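Local coordinates for protein putative aminooxidase (Propionibacterium acnes, PDB 2B9W) that binds FAD and, as a fatty acid isomerase of the flavin-containing amine oxidoreductase family, probably rearranges double bonds in polyunsaturated fatty acids, at residues D284-K289 and H357-I362. Residues are numbered along the deposited sequence; the frame is centred on the assembly and turned at random.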
loop_
_atom_site.group_PDB
_atom_site.type_symbol
_atom_site.label_atom_id
_atom_site.label_comp_id
_atom_site.label_asym_id
_atom_site.label_seq_id
_atom_site.Cartn_x
_atom_site.Cartn_y
_atom_site.Cartn_z
ATOM N N ASP A 284 1.335 14.455 7.346
ATOM C CA ASP A 284 1.963 15.451 8.189
ATOM C C ASP A 284 1.908 14.993 9.641
ATOM O O ASP A 284 0.839 14.666 10.149
ATOM C CB ASP A 284 1.274 16.804 8.035
ATOM C CG ASP A 284 1.604 17.480 6.710
ATOM O OD1 ASP A 284 2.460 18.392 6.716
ATOM O OD2 ASP A 284 0.998 17.124 5.683
ATOM N N ALA A 285 3.084 14.962 10.255
ATOM C CA ALA A 285 3.279 14.632 11.662
ATOM C C ALA A 285 3.169 15.932 12.480
ATOM O O ALA A 285 4.058 16.796 12.445
ATOM C CB ALA A 285 4.627 13.943 11.863
ATOM N N CYS A 286 2.061 16.055 13.195
ATOM C CA CYS A 286 1.684 17.302 13.871
ATOM C C CYS A 286 1.682 17.221 15.371
ATOM O O CYS A 286 1.345 16.188 15.949
ATOM C CB CYS A 286 0.271 17.742 13.470
ATOM S SG CYS A 286 -0.006 17.911 11.717
ATOM N N LEU A 287 2.103 18.319 15.993
ATOM C CA LEU A 287 1.807 18.564 17.399
ATOM C C LEU A 287 0.608 19.490 17.416
ATOM O O LEU A 287 0.593 20.487 16.682
ATOM C CB LEU A 287 2.993 19.217 18.109
ATOM C CG LEU A 287 4.276 18.388 18.123
ATOM C CD1 LEU A 287 5.458 19.297 18.673
ATOM C CD2 LEU A 287 4.066 17.063 18.946
ATOM N N VAL A 288 -0.375 19.179 18.261
ATOM C CA VAL A 288 -1.648 19.909 18.276
ATOM C C VAL A 288 -2.028 20.343 19.685
ATOM O O VAL A 288 -1.624 19.704 20.669
ATOM C CB VAL A 288 -2.829 19.061 17.653
ATOM C CG1 VAL A 288 -2.493 18.581 16.211
ATOM C CG2 VAL A 288 -3.244 17.865 18.548
ATOM N N LYS A 289 -2.801 21.422 19.781
ATOM C CA LYS A 289 -3.509 21.778 21.034
ATOM C C LYS A 289 -4.935 21.233 20.988
ATOM O O LYS A 289 -5.435 20.842 19.929
ATOM C CB LYS A 289 -3.561 23.293 21.229
ATOM C CG LYS A 289 -2.232 23.988 21.091
ATOM C CD LYS A 289 -2.290 25.433 21.638
ATOM C CE LYS A 289 -1.357 26.413 20.904
ATOM N NZ LYS A 289 0.098 26.263 21.231
ATOM N N HIS A 357 -8.690 20.814 16.711
ATOM C CA HIS A 357 -7.374 20.331 17.133
ATOM C C HIS A 357 -6.273 21.169 16.432
ATOM O O HIS A 357 -5.508 20.653 15.607
ATOM C CB HIS A 357 -7.191 18.841 16.808
ATOM C CG HIS A 357 -8.409 18.016 17.030
ATOM N ND1 HIS A 357 -9.033 17.930 18.256
ATOM C CD2 HIS A 357 -9.138 17.259 16.174
ATOM C CE1 HIS A 357 -10.119 17.185 18.131
ATOM N NE2 HIS A 357 -10.193 16.752 16.884
ATOM N N PRO A 358 -6.182 22.453 16.773
ATOM C CA PRO A 358 -5.269 23.323 16.035
ATOM C C PRO A 358 -3.806 22.876 16.125
ATOM O O PRO A 358 -3.334 22.468 17.182
ATOM C CB PRO A 358 -5.467 24.702 16.659
ATOM C CG PRO A 358 -6.289 24.494 17.892
ATOM C CD PRO A 358 -6.913 23.146 17.839
ATOM N N VAL A 359 -3.130 22.969 14.988
ATOM C CA VAL A 359 -1.760 22.519 14.826
ATOM C C VAL A 359 -0.822 23.551 15.432
ATOM O O VAL A 359 -0.903 24.714 15.080
ATOM C CB VAL A 359 -1.436 22.283 13.331
ATOM C CG1 VAL A 359 0.023 21.907 13.135
ATOM C CG2 VAL A 359 -2.367 21.167 12.793
ATOM N N GLU A 360 0.019 23.112 16.360
ATOM C CA GLU A 360 1.085 23.910 16.963
ATOM C C GLU A 360 2.358 23.802 16.134
ATOM O O GLU A 360 3.197 24.707 16.136
ATOM C CB GLU A 360 1.466 23.404 18.377
ATOM C CG GLU A 360 0.381 23.311 19.362
ATOM C CD GLU A 360 0.882 22.969 20.783
ATOM O OE1 GLU A 360 0.812 21.776 21.193
ATOM O OE2 GLU A 360 1.324 23.902 21.491
ATOM N N LYS A 361 2.546 22.674 15.468
ATOM C CA LYS A 361 3.823 22.406 14.806
ATOM C C LYS A 361 3.688 21.207 13.892
ATOM O O LYS A 361 3.103 20.203 14.286
ATOM C CB LYS A 361 4.910 22.083 15.858
ATOM C CG LYS A 361 6.341 22.044 15.304
ATOM C CD LYS A 361 6.908 23.420 15.189
ATOM C CE LYS A 361 7.339 23.927 16.583
ATOM N NZ LYS A 361 7.849 25.286 16.498
ATOM N N ILE A 362 4.231 21.331 12.685
ATOM C CA ILE A 362 4.455 20.205 11.805
ATOM C C ILE A 362 5.933 19.831 11.883
ATOM O O ILE A 362 6.822 20.612 11.483
ATOM C CB ILE A 362 4.013 20.504 10.377
ATOM C CG1 ILE A 362 2.514 20.887 10.376
ATOM C CG2 ILE A 362 4.269 19.310 9.491
ATOM C CD1 ILE A 362 1.979 21.417 9.042
#
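Leu287 O accepts two backbone hydrogen bonds at once, from Glu360 N at 2.7 Å and from Lys361 N at 3.2 Å, and this forked acceptance is the mark of a classic beta bulge. Both donors are tilted about 20° from its carbonyl plane. On one side of the bulge Leu287 N donates to Lys361 O at 2.7 Å; on the other, Lys289 N reaches Pro358 O at 2.9 Å, so the antiparallel pairing resumes one residue out of step. Side chains sort by face. Leu287 and Lys361 lie side by side, with Leu287 CD1 against Lys361 CB. The opposite face carries Cys286, Val288, Val359 and Ile362: Cys286 SG lies 4.1 Å from Ile362 CG1 and nearly as close to Val359 CG2. The extra residue, Glu360, instead leans over the partner strand and crosses Lys289 at about a right angle. Bends at chi3 and chi4 (-148° and -75°) bring Lys289 NZ within 2.7 Å of Glu360 OE2, a salt bridge that meets the carboxylate on its anti side and well out of its plane.

Further out, strand 325-330 flanks 284-288 on its other edge, while Leu349 and Met352 of helix 341-354 pack on Val359. His357 ND1 is hydrogen-bonded to Glu290 O, tying down the chain before the bulge. The bulge thus absorbs one additional residue at edge strand 359-373 without breaking the pairing; Glu360 OE1 faces Val288 O, acceptor against acceptor, a cost the lysine probably offsets.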